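PDB 1IUG: putative aspartate aminotransferase from Thermus thermophilus, which probably transfers amino groups between amino acids such as aspartate and 2-oxo acids, using pyridoxal 5'-phosphate, as a class-V aminotransferase. Local coordinates for residues L5-V10 with V320-L325; A262-V267 with A283-Y288. All blocks are in the same frame, centred on the assembly; numbering follows the deposited sequence.

Interaction 1: residues L5-V10 with V320-L325; sequences LTPGPV and VFRLSL
Where strand 320-323 runs out, its end meets the N-terminal loop 5-10, and the closest backbone pairing is Leu5 with Ser324. The direct hydrogen bond between the main chains is a single weak one, Ser324 N to Leu5 O at 2.8 Å, bent to 128° at the hydrogen. A CA-H...O contact supplements it, with Leu5 CA 3.4 Å from Ser324 O. That same carbonyl of Ser324 accepts a hydrogen bond from a water at 2.7 Å, and the water donates a second one to Thr6 O, so the two backbones are also bridged through solvent.

Packing contacts flank this polar seam. The Leu5 and Leu325 side chains lie side by side and point the same way, CD2 to CD2 at 4.1 Å. Pro7 sets its CB against Ser324 CB, 4.0 Å away, while Ser324 OG, anti to its backbone N, is hydrogen-bonded to Ala283 O and Met326 N. The Arg322 chain, bent at chi3 (-70°), crosses Pro7 at about a right angle and packs its guanidinium on the proline, NH1 3.8 Å from Pro7 CG; its polar grip comes from elsewhere, NH2 bonding to Gly311 O and NH1 weakly to Thr132 O.

Within the loop, Pro7 centres an inverse gamma turn, the peptide before Pro9 is cis, and Thr6 OG1 donates to Pro9 O at 3.0 Å, nearly along the C=O axis. Arg322 is a predicted substrate-binding residue, and an arginine that receives the substrate carboxylate is characteristic of the active site of fold-type I aminotransferases; here the N-terminal loop packs beside it.

Interaction 2: residues A262-V267 with A283-Y288; sequences ALLYGV and AVAAFY
Tyr265 leans from its helix across the start of strand 285-288 and presents a different part of its ring to each neighbour. One face receives Ala285 CB, a CH-pi contact 3.9 Å from the ring centroid and almost directly over the face. Toward Phe287 the tyrosine turns its edge: the two rings form an offset edge-to-face pair with planes at 64°, closest at Tyr265 CD2 and Phe287 CE2, 3.5 Å apart. At the tip, Tyr265 OH accepts a nearly straight hydrogen bond from Ala286 N at 3.0 Å (163°). A water in the plane of the ring also bonds to this hydroxyl and donates to Val284 O at 2.7 Å, so the phenol oxygen is gripped by both strand and solvent.

The Phe287 ring in turn directs its own edge at the helix backbone, with CZ 3.4 Å from Leu264 O. Alongside, Leu264 CB meets Ala285 CB at 3.9 Å. An alanine here in place of Tyr265, lacking the ring and the hydroxyl that accepts from Ala286 N, would probably loosen the packing of Ala285 and Phe287 against the helix.

The axes of segments 262-267 and 285-288 run nearly parallel, at 17°, and approach to 8.6 Å. Beyond the pair, Phe280 meets the Tyr265 ring edge-to-face, Leu264 reaches Leu323 of the adjacent strand, and helix 331-348 packs on Leu263 and Val267, so helix 250-270 packs on the sheet next to helix 331-348, which itself touches Leu323.

In the fold
Interactions 1 and 2 lie about 10 Å apart, centre to centre, on the same side of the chain's centre. They share the smaller mixed sheet, in which strands 320-323 and 285-288 are antiparallel neighbours: a probable backbone hydrogen bond joins Ala285 N to Leu323 O at 2.7 Å. Along the chain, interaction 2 is nested inside the long loop closed by interaction 1, which brings residues 5-10 back to a strand more than 300 residues later. The N-terminal loop, which also packs on the second subunit, is thereby joined through two strands to helix 250-270, and Arg322, a predicted substrate-binding residue of interaction 1, has Ala286 of interaction 2 beside its side chain.

Interaction 1: residues L5-V10 with V320-L325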
loop_
_atom_site.group_PDB
_atom_site.type_symbol
_atom_site.label_atom_id
_atom_site.label_comp_id
_atom_site.label_asym_id
_atom_site.label_seq_id
_atom_site.Cartn_x
_atom_site.Cartn_y
_atom_site.Cartn_z
ATOM N N LEU A 5 11.125 -15.692 13.418
ATOM C CA LEU A 5 12.369 -16.006 12.721
ATOM C C LEU A 5 12.198 -16.140 11.211
ATOM O O LEU A 5 12.983 -16.817 10.548
ATOM C CB LEU A 5 12.984 -17.284 13.308
ATOM C CG LEU A 5 13.259 -17.255 14.819
ATOM C CD1 LEU A 5 13.689 -18.636 15.311
ATOM C CD2 LEU A 5 14.316 -16.200 15.153
ATOM N N THR A 6 11.177 -15.483 10.673
ATOM C CA THR A 6 10.893 -15.518 9.242
ATOM C C THR A 6 11.568 -14.346 8.537
ATOM O O THR A 6 11.731 -13.272 9.115
ATOM C CB THR A 6 9.381 -15.440 8.965
ATOM O OG1 THR A 6 8.825 -14.326 9.672
ATOM C CG2 THR A 6 8.677 -16.728 9.399
ATOM N N PRO A 7 11.979 -14.545 7.276
ATOM C CA PRO A 7 12.640 -13.493 6.497
ATOM C C PRO A 7 11.649 -12.461 5.952
ATOM O O PRO A 7 11.702 -12.097 4.775
ATOM C CB PRO A 7 13.310 -14.284 5.379
ATOM C CG PRO A 7 12.332 -15.377 5.133
ATOM C CD PRO A 7 11.961 -15.816 6.530
ATOM N N GLY A 8 10.763 -11.982 6.824
ATOM C CA GLY A 8 9.769 -11.003 6.421
ATOM C C GLY A 8 8.345 -11.529 6.499
ATOM O O GLY A 8 8.030 -12.546 5.871
ATOM N N PRO A 9 7.478 -10.911 7.328
ATOM C CA PRO A 9 7.776 -9.761 8.191
ATOM C C PRO A 9 8.781 -10.133 9.278
ATOM O O PRO A 9 9.054 -11.316 9.516
ATOM C CB PRO A 9 6.409 -9.431 8.793
ATOM C CG PRO A 9 5.463 -9.832 7.705
ATOM C CD PRO A 9 6.027 -11.167 7.306
ATOM N N VAL A 10 9.324 -9.121 9.942
ATOM C CA VAL A 10 10.309 -9.351 10.988
ATOM C C VAL A 10 9.951 -8.727 12.328
ATOM O O VAL A 10 8.961 -8.006 12.465
ATOM C CB VAL A 10 11.704 -8.794 10.588
ATOM C CG1 VAL A 10 12.209 -9.460 9.307
ATOM C CG2 VAL A 10 11.642 -7.275 10.430
ATOM N N VAL A 320 12.907 -28.039 2.296
ATOM C CA VAL A 320 13.776 -27.195 3.125
ATOM C C VAL A 320 13.064 -26.355 4.193
ATOM O O VAL A 320 11.834 -26.320 4.257
ATOM C CB VAL A 320 14.585 -26.191 2.243
ATOM C CG1 VAL A 320 15.379 -26.913 1.161
ATOM C CG2 VAL A 320 13.651 -25.155 1.624
ATOM N N PHE A 321 13.863 -25.697 5.034
ATOM C CA PHE A 321 13.339 -24.815 6.070
ATOM C C PHE A 321 14.218 -23.592 6.174
ATOM O O PHE A 321 15.393 -23.654 5.799
ATOM C CB PHE A 321 13.173 -25.511 7.411
ATOM C CG PHE A 321 14.419 -25.815 8.168
ATOM C CD1 PHE A 321 14.832 -25.018 9.228
ATOM C CD2 PHE A 321 15.157 -26.953 7.862
ATOM C CE1 PHE A 321 15.956 -25.348 9.975
ATOM C CE2 PHE A 321 16.284 -27.296 8.602
ATOM C CZ PHE A 321 16.683 -26.491 9.662
ATOM N N ARG A 322 13.702 -22.475 6.671
ATOM C CA ARG A 322 14.510 -21.286 6.752
ATOM C C ARG A 322 14.335 -20.538 8.013
ATOM O O ARG A 322 13.272 -20.448 8.617
ATOM C CB ARG A 322 14.264 -20.383 5.556
ATOM C CG ARG A 322 14.723 -21.025 4.253
ATOM C CD ARG A 322 14.288 -20.208 3.067
ATOM N NE ARG A 322 12.850 -20.302 2.900
ATOM C CZ ARG A 322 12.067 -19.259 2.586
ATOM N NH1 ARG A 322 12.602 -18.066 2.394
ATOM N NH2 ARG A 322 10.758 -19.436 2.477
ATOM N N LEU A 323 15.476 -20.024 8.377
ATOM C CA LEU A 323 15.673 -19.296 9.590
ATOM C C LEU A 323 16.239 -17.937 9.309
ATOM O O LEU A 323 17.090 -17.770 8.440
ATOM C CB LEU A 323 16.599 -20.065 10.531
ATOM C CG LEU A 323 16.091 -21.406 11.076
ATOM C CD1 LEU A 323 17.167 -22.079 11.917
ATOM C CD2 LEU A 323 14.816 -21.224 11.885
ATOM N N SER A 324 15.765 -16.925 10.034
ATOM C CA SER A 324 16.273 -15.569 9.841
ATOM C C SER A 324 16.277 -14.672 11.078
ATOM O O SER A 324 15.265 -14.527 11.771
ATOM C CB SER A 324 15.499 -14.876 8.721
ATOM O OG SER A 324 16.014 -13.579 8.473
ATOM N N LEU A 325 17.427 -14.050 11.322
ATOM C CA LEU A 325 17.607 -13.130 12.438
ATOM C C LEU A 325 17.681 -11.707 11.896
ATOM O O LEU A 325 18.260 -10.819 12.522
ATOM C CB LEU A 325 18.885 -13.468 13.207
ATOM C CG LEU A 325 18.779 -14.665 14.152
ATOM C CD1 LEU A 325 20.151 -15.120 14.623
ATOM C CD2 LEU A 325 17.897 -14.278 15.326
HETATM O O HOH W 1 13.902 -12.318 11.000
#

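Interaction 2: residues A262-V267 with A283-Y288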
loop_
_atom_site.group_PDB
_atom_site.type_symbol
_atom_site.label_atom_id
_atom_site.label_comp_id
_atom_site.label_asym_id
_atom_site.label_seq_id
_atom_site.Cartn_x
_atom_site.Cartn_y
_atom_site.Cartn_z
ATOM N N ALA A 262 25.602 -16.201 10.072
ATOM C CA ALA A 262 26.676 -17.189 10.044
ATOM C C ALA A 262 26.556 -18.085 11.277
ATOM O O ALA A 262 26.934 -19.257 11.250
ATOM C CB ALA A 262 28.026 -16.496 10.025
ATOM N N LEU A 263 26.017 -17.513 12.351
ATOM C CA LEU A 263 25.809 -18.236 13.601
ATOM C C LEU A 263 24.793 -19.357 13.371
ATOM O O LEU A 263 24.961 -20.467 13.878
ATOM C CB LEU A 263 25.300 -17.276 14.681
ATOM C CG LEU A 263 25.055 -17.846 16.079
ATOM C CD1 LEU A 263 26.376 -18.291 16.700
ATOM C CD2 LEU A 263 24.382 -16.798 16.947
ATOM N N LEU A 264 23.753 -19.065 12.589
ATOM C CA LEU A 264 22.711 -20.046 12.281
ATOM C C LEU A 264 23.237 -21.172 11.393
ATOM O O LEU A 264 22.909 -22.340 11.608
ATOM C CB LEU A 264 21.513 -19.370 11.615
ATOM C CG LEU A 264 20.766 -18.326 12.448
ATOM C CD1 LEU A 264 19.643 -17.722 11.620
ATOM C CD2 LEU A 264 20.228 -18.955 13.719
ATOM N N TYR A 265 24.036 -20.820 10.389
ATOM C CA TYR A 265 24.618 -21.818 9.496
ATOM C C TYR A 265 25.614 -22.688 10.249
ATOM O O TYR A 265 25.733 -23.879 9.972
ATOM C CB TYR A 265 25.300 -21.159 8.295
ATOM C CG TYR A 265 24.366 -20.899 7.130
ATOM C CD1 TYR A 265 24.137 -19.603 6.671
ATOM C CD2 TYR A 265 23.721 -21.954 6.477
ATOM C CE1 TYR A 265 23.298 -19.360 5.595
ATOM C CE2 TYR A 265 22.875 -21.723 5.396
ATOM C CZ TYR A 265 22.668 -20.423 4.961
ATOM O OH TYR A 265 21.828 -20.179 3.898
ATOM N N GLY A 266 26.307 -22.091 11.219
ATOM C CA GLY A 266 27.274 -22.835 12.009
ATOM C C GLY A 266 26.601 -23.949 12.794
ATOM O O GLY A 266 27.063 -25.087 12.792
ATOM N N VAL A 267 25.485 -23.622 13.439
ATOM C CA VAL A 267 24.724 -24.586 14.233
ATOM C C VAL A 267 24.138 -25.702 13.370
ATOM O O VAL A 267 24.195 -26.875 13.743
ATOM C CB VAL A 267 23.584 -23.887 15.006
ATOM C CG1 VAL A 267 22.716 -24.911 15.723
ATOM C CG2 VAL A 267 24.162 -22.894 16.001
ATOM N N ALA A 283 20.640 -12.333 4.812
ATOM C CA ALA A 283 19.217 -12.183 5.117
ATOM C C ALA A 283 18.498 -13.412 5.657
ATOM O O ALA A 283 17.492 -13.282 6.357
ATOM C CB ALA A 283 18.477 -11.664 3.888
ATOM N N VAL A 284 19.000 -14.598 5.337
ATOM C CA VAL A 284 18.342 -15.825 5.774
ATOM C C VAL A 284 19.272 -17.029 5.678
ATOM O O VAL A 284 20.246 -17.011 4.923
ATOM C CB VAL A 284 17.067 -16.073 4.898
ATOM C CG1 VAL A 284 17.445 -16.159 3.429
ATOM C CG2 VAL A 284 16.316 -17.325 5.339
ATOM N N ALA A 285 19.011 -18.040 6.506
ATOM C CA ALA A 285 19.781 -19.283 6.505
ATOM C C ALA A 285 18.843 -20.390 6.025
ATOM O O ALA A 285 17.837 -20.694 6.676
ATOM C CB ALA A 285 20.305 -19.595 7.905
ATOM N N ALA A 286 19.149 -20.956 4.860
ATOM C CA ALA A 286 18.327 -22.012 4.280
ATOM C C ALA A 286 18.993 -23.378 4.399
ATOM O O ALA A 286 20.174 -23.531 4.083
ATOM C CB ALA A 286 18.018 -21.693 2.823
ATOM N N PHE A 287 18.222 -24.366 4.848
ATOM C CA PHE A 287 18.730 -25.724 5.028
ATOM C C PHE A 287 17.879 -26.788 4.356
ATOM O O PHE A 287 16.655 -26.666 4.280
ATOM C CB PHE A 287 18.800 -26.083 6.516
ATOM C CG PHE A 287 19.726 -25.220 7.317
ATOM C CD1 PHE A 287 19.218 -24.245 8.169
ATOM C CD2 PHE A 287 21.100 -25.395 7.239
ATOM C CE1 PHE A 287 20.069 -23.454 8.935
ATOM C CE2 PHE A 287 21.962 -24.612 8.000
ATOM C CZ PHE A 287 21.447 -23.636 8.851
ATOM N N TYR A 288 18.538 -27.841 3.879
ATOM C CA TYR A 288 17.834 -28.970 3.282
ATOM C C TYR A 288 17.402 -29.839 4.461
ATOM O O TYR A 288 18.174 -30.040 5.405
ATOM C CB TYR A 288 18.761 -29.787 2.371
ATOM C CG TYR A 288 18.894 -29.248 0.969
ATOM C CD1 TYR A 288 20.090 -28.679 0.530
ATOM C CD2 TYR A 288 17.827 -29.314 0.073
ATOM C CE1 TYR A 288 20.222 -28.187 -0.767
ATOM C CE2 TYR A 288 17.947 -28.824 -1.228
ATOM C CZ TYR A 288 19.149 -28.262 -1.638
ATOM O OH TYR A 288 19.273 -27.771 -2.917
HETATM O O HOH W 2 22.026 -17.748 2.990
#